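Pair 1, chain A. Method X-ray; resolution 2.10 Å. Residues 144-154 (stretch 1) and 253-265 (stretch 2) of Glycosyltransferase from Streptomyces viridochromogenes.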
# COMPACT_ATOMS: atom_id res chain seq x y z
N PRO A 144 9.86 2.84 -2.38
CA PRO A 144 8.74 2.59 -1.46
C PRO A 144 7.42 3.10 -2.01
O PRO A 144 7.40 3.76 -3.09
CB PRO A 144 9.20 3.33 -0.18
CG PRO A 144 10.04 4.47 -0.69
CD PRO A 144 10.79 3.88 -1.86
N ILE A 145 6.32 2.76 -1.31
CA ILE A 145 4.97 3.16 -1.72
C ILE A 145 4.81 4.68 -1.66
O ILE A 145 5.18 5.31 -0.65
CB ILE A 145 3.88 2.44 -0.91
CG1 ILE A 145 3.89 0.91 -1.17
CG2 ILE A 145 2.54 3.06 -1.13
CD1 ILE A 145 3.06 0.14 -0.14
N PRO A 146 4.29 5.28 -2.76
CA PRO A 146 4.05 6.71 -2.85
C PRO A 146 2.71 7.09 -2.25
O PRO A 146 1.79 6.27 -2.15
CB PRO A 146 3.99 6.94 -4.37
CG PRO A 146 3.42 5.71 -4.94
CD PRO A 146 3.96 4.59 -4.03
N VAL A 147 2.61 8.36 -1.88
CA VAL A 147 1.39 8.89 -1.41
C VAL A 147 1.24 10.32 -2.00
O VAL A 147 2.19 11.10 -1.99
CB VAL A 147 1.35 8.77 0.16
CG1 VAL A 147 2.28 9.76 0.91
CG2 VAL A 147 -0.00 8.69 0.63
N ASP A 148 0.06 10.63 -2.54
CA ASP A 148 -0.27 11.98 -3.01
C ASP A 148 -1.05 12.71 -1.91
O ASP A 148 -2.24 12.37 -1.64
CB ASP A 148 -1.09 11.86 -4.30
CG ASP A 148 -1.51 13.21 -4.89
OD1 ASP A 148 -1.10 14.30 -4.40
OD2 ASP A 148 -2.27 13.17 -5.89
N PRO A 149 -0.41 13.72 -1.30
CA PRO A 149 -1.08 14.45 -0.23
C PRO A 149 -2.43 15.00 -0.63
O PRO A 149 -3.30 15.08 0.26
CB PRO A 149 -0.10 15.58 0.13
CG PRO A 149 1.24 15.18 -0.50
CD PRO A 149 0.96 14.18 -1.57
N ALA A 150 -2.64 15.35 -1.91
CA ALA A 150 -3.94 15.88 -2.38
C ALA A 150 -5.06 14.88 -2.16
O ALA A 150 -6.20 15.25 -2.07
CB ALA A 150 -3.89 16.32 -3.89
N ARG A 151 -4.73 13.60 -2.09
CA ARG A 151 -5.76 12.57 -1.89
C ARG A 151 -6.11 12.40 -0.42
O ARG A 151 -7.05 11.64 -0.10
CB ARG A 151 -5.31 11.22 -2.47
CG ARG A 151 -5.37 11.15 -4.00
CD ARG A 151 -5.53 9.72 -4.55
NE ARG A 151 -5.45 9.74 -6.03
CZ ARG A 151 -6.48 9.80 -6.89
NH1 ARG A 151 -7.74 9.84 -6.49
NH2 ARG A 151 -6.23 9.83 -8.21
N TYR A 152 -5.35 13.04 0.47
CA TYR A 152 -5.52 12.87 1.92
C TYR A 152 -5.86 14.19 2.59
O TYR A 152 -5.72 15.28 1.98
CB TYR A 152 -4.29 12.17 2.56
CG TYR A 152 -4.12 10.79 1.93
CD1 TYR A 152 -4.77 9.66 2.44
CD2 TYR A 152 -3.39 10.66 0.74
CE1 TYR A 152 -4.66 8.42 1.79
CE2 TYR A 152 -3.28 9.44 0.10
CZ TYR A 152 -3.91 8.34 0.62
OH TYR A 152 -3.75 7.17 -0.08
N ARG A 153 -6.30 14.08 3.84
CA ARG A 153 -6.60 15.25 4.61
C ARG A 153 -5.31 16.00 4.94
O ARG A 153 -4.27 15.40 5.27
CB ARG A 153 -7.37 14.91 5.89
CG ARG A 153 -8.71 14.26 5.71
CD ARG A 153 -9.80 15.21 5.20
NE ARG A 153 -11.04 14.45 5.01
CZ ARG A 153 -11.65 14.25 3.85
NH1 ARG A 153 -11.18 14.80 2.72
NH2 ARG A 153 -12.78 13.53 3.81
N SER A 154 -5.42 17.31 4.87
CA SER A 154 -4.33 18.21 5.02
C SER A 154 -4.40 18.89 6.37
O SER A 154 -5.40 18.79 7.08
CB SER A 154 -4.41 19.25 3.90
OG SER A 154 -5.49 20.13 4.16
N PRO A 253 5.35 -6.45 2.46
CA PRO A 253 6.10 -5.81 1.35
C PRO A 253 6.35 -4.30 1.41
O PRO A 253 7.53 -3.86 1.22
CB PRO A 253 5.30 -6.19 0.08
CG PRO A 253 4.39 -7.30 0.49
CD PRO A 253 4.20 -7.24 1.98
N GLY A 254 5.29 -3.52 1.68
CA GLY A 254 5.34 -2.08 1.62
C GLY A 254 4.42 -1.29 2.54
O GLY A 254 4.70 -0.10 2.83
N ALA A 255 3.33 -1.91 3.01
CA ALA A 255 2.47 -1.32 4.05
C ALA A 255 2.00 0.10 3.73
O ALA A 255 2.44 1.08 4.33
CB ALA A 255 3.13 -1.37 5.44
N THR A 256 1.13 0.18 2.75
CA THR A 256 0.59 1.43 2.27
C THR A 256 -0.02 2.26 3.43
O THR A 256 0.09 3.48 3.45
CB THR A 256 -0.46 1.12 1.16
OG1 THR A 256 -0.85 2.35 0.48
CG2 THR A 256 -1.68 0.45 1.76
N VAL A 257 -0.61 1.59 4.43
CA VAL A 257 -1.27 2.32 5.54
C VAL A 257 -0.30 3.23 6.30
O VAL A 257 -0.73 4.21 6.87
CB VAL A 257 -1.98 1.36 6.56
CG1 VAL A 257 -0.95 0.69 7.54
CG2 VAL A 257 -3.12 2.09 7.30
N VAL A 258 0.99 2.91 6.28
CA VAL A 258 2.00 3.72 6.97
C VAL A 258 2.11 5.14 6.34
O VAL A 258 2.04 6.16 7.05
CB VAL A 258 3.41 3.03 7.01
CG1 VAL A 258 4.52 3.96 7.63
CG2 VAL A 258 3.37 1.74 7.81
N SER A 259 2.28 5.18 5.01
CA SER A 259 2.40 6.45 4.29
C SER A 259 1.08 7.21 4.32
O SER A 259 1.08 8.45 4.40
CB SER A 259 2.91 6.24 2.83
OG SER A 259 2.02 5.39 2.13
N GLU A 260 -0.03 6.47 4.29
CA GLU A 260 -1.39 7.03 4.36
C GLU A 260 -1.68 7.70 5.69
O GLU A 260 -2.17 8.81 5.70
CB GLU A 260 -2.44 5.96 4.04
CG GLU A 260 -2.32 5.60 2.57
CD GLU A 260 -3.43 4.76 2.04
OE1 GLU A 260 -3.59 3.64 2.54
OE2 GLU A 260 -4.13 5.23 1.10
N ALA A 261 -1.40 7.01 6.79
CA ALA A 261 -1.56 7.61 8.10
C ALA A 261 -0.73 8.87 8.21
O ALA A 261 -1.23 9.91 8.55
CB ALA A 261 -1.21 6.57 9.23
N ALA A 262 0.57 8.78 7.89
CA ALA A 262 1.47 9.87 8.19
C ALA A 262 1.17 11.10 7.33
O ALA A 262 1.14 12.24 7.83
CB ALA A 262 2.92 9.41 8.01
N VAL A 263 0.92 10.91 6.06
CA VAL A 263 0.56 12.07 5.21
C VAL A 263 -0.80 12.66 5.66
O VAL A 263 -1.11 13.81 5.33
CB VAL A 263 0.51 11.68 3.76
CG1 VAL A 263 -0.89 11.09 3.43
CG2 VAL A 263 0.77 12.89 2.88
N SER A 264 -1.60 11.88 6.39
CA SER A 264 -2.85 12.43 6.96
C SER A 264 -2.59 13.03 8.34
O SER A 264 -3.54 13.38 9.04
CB SER A 264 -3.95 11.37 7.09
OG SER A 264 -4.18 10.69 5.87
N GLY A 265 -1.31 13.16 8.72
CA GLY A 265 -0.92 13.73 10.02
C GLY A 265 -1.03 12.79 11.21
O GLY A 265 -1.31 13.24 12.32
O HOH W 1 6.58 1.54 1.56
O HOH W 2 -0.46 4.44 -1.65
O HOH W 3 -6.76 11.36 5.26

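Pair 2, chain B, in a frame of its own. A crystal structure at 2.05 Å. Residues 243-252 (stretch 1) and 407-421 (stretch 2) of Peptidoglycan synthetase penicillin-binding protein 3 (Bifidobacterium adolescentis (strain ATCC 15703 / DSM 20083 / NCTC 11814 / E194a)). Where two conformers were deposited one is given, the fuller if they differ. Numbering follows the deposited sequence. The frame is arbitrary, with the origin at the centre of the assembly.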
# COMPACT_ATOMS: atom_id res chain seq x y z
N GLY B 243 14.51 8.28 2.27
CA GLY B 243 14.76 7.21 1.33
C GLY B 243 13.49 6.41 1.18
O GLY B 243 12.71 6.29 2.14
N ILE B 244 13.25 5.88 -0.02
CA ILE B 244 12.11 4.98 -0.24
C ILE B 244 12.61 3.79 -1.05
O ILE B 244 13.60 3.90 -1.76
CB ILE B 244 10.93 5.69 -0.97
CG1 ILE B 244 11.27 5.99 -2.41
CG2 ILE B 244 10.50 7.00 -0.25
CD1 ILE B 244 10.36 7.06 -3.07
N ALA B 245 11.95 2.64 -0.92
CA ALA B 245 12.40 1.43 -1.60
C ALA B 245 11.20 0.57 -1.89
O ALA B 245 10.21 0.59 -1.13
CB ALA B 245 13.37 0.64 -0.71
N MSE B 246 11.29 -0.20 -2.95
CA MSE B 246 10.20 -1.08 -3.35
C MSE B 246 10.77 -2.38 -3.87
O MSE B 246 11.80 -2.38 -4.56
CB MSE B 246 9.39 -0.41 -4.47
CG MSE B 246 8.26 -1.26 -4.98
SE MSE B 246 7.29 -0.18 -6.25
CE MSE B 246 5.82 -1.34 -6.52
N VAL B 247 10.11 -3.49 -3.56
CA VAL B 247 10.49 -4.79 -4.12
C VAL B 247 9.28 -5.38 -4.84
O VAL B 247 8.21 -5.52 -4.24
CB VAL B 247 10.95 -5.79 -3.01
CG1 VAL B 247 11.24 -7.16 -3.65
CG2 VAL B 247 12.17 -5.27 -2.26
N GLN B 248 9.44 -5.72 -6.11
CA GLN B 248 8.35 -6.29 -6.90
C GLN B 248 8.71 -7.67 -7.47
O GLN B 248 9.83 -7.87 -7.95
CB GLN B 248 7.99 -5.32 -8.05
CG GLN B 248 6.90 -5.83 -9.00
CD GLN B 248 6.38 -4.74 -9.90
OE1 GLN B 248 6.22 -3.60 -9.48
NE2 GLN B 248 6.13 -5.08 -11.16
N ASP B 249 7.78 -8.61 -7.40
CA ASP B 249 7.95 -9.92 -8.03
C ASP B 249 7.77 -9.82 -9.54
O ASP B 249 6.70 -9.43 -10.02
CB ASP B 249 6.91 -10.92 -7.52
CG ASP B 249 7.05 -12.28 -8.19
OD1 ASP B 249 8.00 -13.02 -7.85
OD2 ASP B 249 6.22 -12.62 -9.06
N VAL B 250 8.81 -10.18 -10.29
CA VAL B 250 8.83 -9.98 -11.74
C VAL B 250 7.66 -10.63 -12.46
O VAL B 250 6.99 -9.99 -13.27
CB VAL B 250 10.16 -10.47 -12.36
CG1 VAL B 250 10.06 -10.56 -13.89
CG2 VAL B 250 11.29 -9.54 -11.96
N GLN B 251 7.41 -11.90 -12.20
CA GLN B 251 6.44 -12.60 -13.04
C GLN B 251 4.98 -12.25 -12.74
O GLN B 251 4.15 -12.27 -13.63
CB GLN B 251 6.69 -14.11 -13.03
CG GLN B 251 7.77 -14.49 -14.06
CD GLN B 251 8.20 -15.93 -14.00
OE1 GLN B 251 7.54 -16.77 -13.39
NE2 GLN B 251 9.33 -16.24 -14.63
N SER B 252 4.68 -11.90 -11.49
CA SER B 252 3.29 -11.64 -11.11
C SER B 252 2.92 -10.16 -11.02
O SER B 252 1.75 -9.81 -11.15
CB SER B 252 3.00 -12.31 -9.76
OG SER B 252 3.72 -11.61 -8.74
N ASN B 407 6.28 8.13 -9.96
CA ASN B 407 6.48 7.66 -8.59
C ASN B 407 7.27 6.36 -8.62
O ASN B 407 7.54 5.82 -9.70
CB ASN B 407 5.17 7.54 -7.79
CG ASN B 407 4.14 6.70 -8.49
OD1 ASN B 407 4.42 5.57 -8.92
ND2 ASN B 407 2.93 7.23 -8.62
N VAL B 408 7.65 5.87 -7.44
CA VAL B 408 8.49 4.68 -7.41
C VAL B 408 7.78 3.45 -7.98
O VAL B 408 8.44 2.58 -8.57
CB VAL B 408 9.08 4.43 -5.97
CG1 VAL B 408 8.02 3.89 -5.01
CG2 VAL B 408 10.28 3.46 -6.05
N MSE B 409 6.45 3.37 -7.85
CA MSE B 409 5.72 2.21 -8.35
C MSE B 409 5.72 2.19 -9.89
O MSE B 409 5.87 1.14 -10.52
CB MSE B 409 4.26 2.18 -7.84
CG MSE B 409 4.11 2.05 -6.33
SE MSE B 409 4.21 3.77 -5.41
CE MSE B 409 2.45 4.52 -5.86
N GLN B 410 5.52 3.36 -10.48
CA GLN B 410 5.52 3.47 -11.94
C GLN B 410 6.91 3.17 -12.52
O GLN B 410 7.05 2.47 -13.52
CB GLN B 410 5.13 4.89 -12.35
CG GLN B 410 3.66 5.21 -12.10
CD GLN B 410 3.37 6.67 -12.37
OE1 GLN B 410 4.19 7.53 -12.03
NE2 GLN B 410 2.22 6.96 -12.99
N LEU B 411 7.95 3.70 -11.88
CA LEU B 411 9.31 3.46 -12.35
C LEU B 411 9.63 1.96 -12.28
O LEU B 411 10.19 1.37 -13.19
CB LEU B 411 10.30 4.24 -11.48
CG LEU B 411 11.76 4.14 -11.92
CD1 LEU B 411 11.85 4.54 -13.36
CD2 LEU B 411 12.63 5.03 -11.04
N THR B 412 9.22 1.34 -11.18
CA THR B 412 9.51 -0.05 -10.92
C THR B 412 8.75 -0.94 -11.90
O THR B 412 9.30 -1.90 -12.42
CB THR B 412 9.18 -0.41 -9.46
OG1 THR B 412 10.06 0.31 -8.59
CG2 THR B 412 9.36 -1.90 -9.21
N ASN B 413 7.49 -0.60 -12.17
CA ASN B 413 6.72 -1.35 -13.15
C ASN B 413 7.29 -1.22 -14.57
O ASN B 413 7.29 -2.19 -15.32
CB ASN B 413 5.23 -0.95 -13.15
CG ASN B 413 4.32 -2.13 -13.49
OD1 ASN B 413 4.68 -3.29 -13.24
ND2 ASN B 413 3.15 -1.84 -14.07
N ALA B 414 7.77 -0.04 -14.92
CA ALA B 414 8.37 0.17 -16.25
C ALA B 414 9.62 -0.70 -16.42
O ALA B 414 9.82 -1.35 -17.44
CB ALA B 414 8.71 1.65 -16.46
N ILE B 415 10.47 -0.70 -15.40
CA ILE B 415 11.64 -1.57 -15.42
C ILE B 415 11.27 -3.06 -15.44
O ILE B 415 11.94 -3.88 -16.09
CB ILE B 415 12.57 -1.26 -14.23
CG1 ILE B 415 13.16 0.15 -14.41
CG2 ILE B 415 13.67 -2.33 -14.09
CD1 ILE B 415 14.02 0.30 -15.69
N SER B 416 10.19 -3.42 -14.76
CA SER B 416 9.74 -4.81 -14.75
C SER B 416 9.46 -5.30 -16.17
O SER B 416 9.61 -6.49 -16.48
CB SER B 416 8.47 -4.99 -13.91
OG SER B 416 7.33 -4.72 -14.70
N VAL B 417 9.05 -4.38 -17.05
CA VAL B 417 8.74 -4.75 -18.44
C VAL B 417 9.95 -5.42 -19.10
O VAL B 417 9.81 -6.42 -19.82
CB VAL B 417 8.34 -3.52 -19.31
CG1 VAL B 417 8.31 -3.89 -20.80
CG2 VAL B 417 7.01 -2.99 -18.86
N ILE B 418 11.14 -4.87 -18.86
CA ILE B 418 12.37 -5.45 -19.40
C ILE B 418 12.69 -6.82 -18.77
O ILE B 418 13.26 -7.71 -19.40
CB ILE B 418 13.60 -4.53 -19.16
CG1 ILE B 418 13.31 -3.08 -19.59
CG2 ILE B 418 14.84 -5.08 -19.83
CD1 ILE B 418 12.78 -2.93 -21.01
N ALA B 419 12.36 -6.96 -17.50
CA ALA B 419 12.58 -8.22 -16.77
C ALA B 419 11.61 -9.30 -17.16
O ALA B 419 11.90 -10.50 -17.03
CB ALA B 419 12.47 -7.94 -15.24
N ASN B 420 10.42 -8.89 -17.59
CA ASN B 420 9.31 -9.81 -17.82
C ASN B 420 9.03 -10.02 -19.32
O ASN B 420 7.88 -10.09 -19.75
CB ASN B 420 8.05 -9.30 -17.10
CG ASN B 420 7.00 -10.38 -16.93
OD1 ASN B 420 7.34 -11.54 -16.75
ND2 ASN B 420 5.73 -10.00 -16.99
N LYS B 421 10.10 -10.08 -20.11
CA LYS B 421 9.99 -10.44 -21.53
C LYS B 421 9.17 -9.44 -22.35
O LYS B 421 8.58 -9.82 -23.37
CB LYS B 421 9.44 -11.86 -21.69
CG LYS B 421 10.35 -12.94 -21.09
CD LYS B 421 9.66 -14.28 -20.99
CE LYS B 421 10.67 -15.38 -20.74
NZ LYS B 421 9.99 -16.69 -20.59

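In both pairs an extended segment that ends in a turn runs along one side of a helix, and 14 central residues superpose with an RMSD of 0.8 Å. In pair 2 the extended segment is a strand, 243-249, whose direction makes an angle of 38° with that of helix 408-419, the axes approaching to 9.2 Å. In pair 1 the corresponding residues are classed as loop, with a 3-10 segment at 149-151, yet the path is much the same. The buried areas are nearly equal, 550 Å² in pair 1 and 546 Å² in pair 2.

Side chains alternate along an extended chain, so every second one faces the helix. Ile A145 and Val A147 point toward it, as do their counterparts Met B246 and Gln B248, while Pro A146 and Val B247 point away. Asp A148 and Asp B249 coincide closely, and neither touches the helix. Each instead holds the turn beside it: Asp A148 OD1 accepts from Ala A150 N at 3.1 Å, and Asp B249 OD2 from Ser B252 OG at 2.7 Å and Ser B252 N at 3.0 Å. A short carboxylate suits this place because it can reach forward to donors two or three residues on.

At the first matched inward position, Ile A145 reaches the start of the helical stretch, its CD1 lying 3.3 Å from Gly A254 C. Glycine leaves room here, for an ideal CB on Gly A254 would lie only 2.7 Å from Ile A145 CD1, a clash. The long, unbranched selenomethionine Met B246 extends instead over the first turn of its helix, with SE 3.5 Å from Met B409 CA and 3.7 Å from Thr B412 OG1.

The next inward position shows a clear difference in chemistry. Val A147, compact and apolar, packs CG2 against Val A263 CG1 at 3.8 Å. Gln B248 is polar but long enough to cross the gap, and its NE2 donates to Asn B413 OD1 at 3.1 Å, with a nearly straight angle of 166°. The residue matching Asn B413 is Glu A260, which also bonds across the contact, but to a different partner: Tyr A152 OH donates to Glu A260 OE2 at a very short 2.3 Å. Where pair 1 has Val A263, pair 2 has the smaller Ser B416, whose CB lies 3.6 Å from Gln B248 NE2.

Ser A259 and Thr B412 have nearly coincident side-chain centres. Each turns its hydroxyl back to the helix, Ser A259 OG donating to Thr A256 O at 3.0 Å and Thr B412 OG1 to Val B408 O at 2.8 Å, so a polar group can sit at the packing surface with its proton used.

Beyond the aspartates, Pro A149 and Val B250 match within 0.3 Å at CA. Pro A149 CB meets Val A263 CG2 at 3.9 Å, whereas Val B250 CG1 meets Ala B419 CB at 3.8 Å. In pair 1, water also bridges the segments, accepting from Ile A145 N at 3.1 Å and donating to Gly A254 O at 2.8 Å.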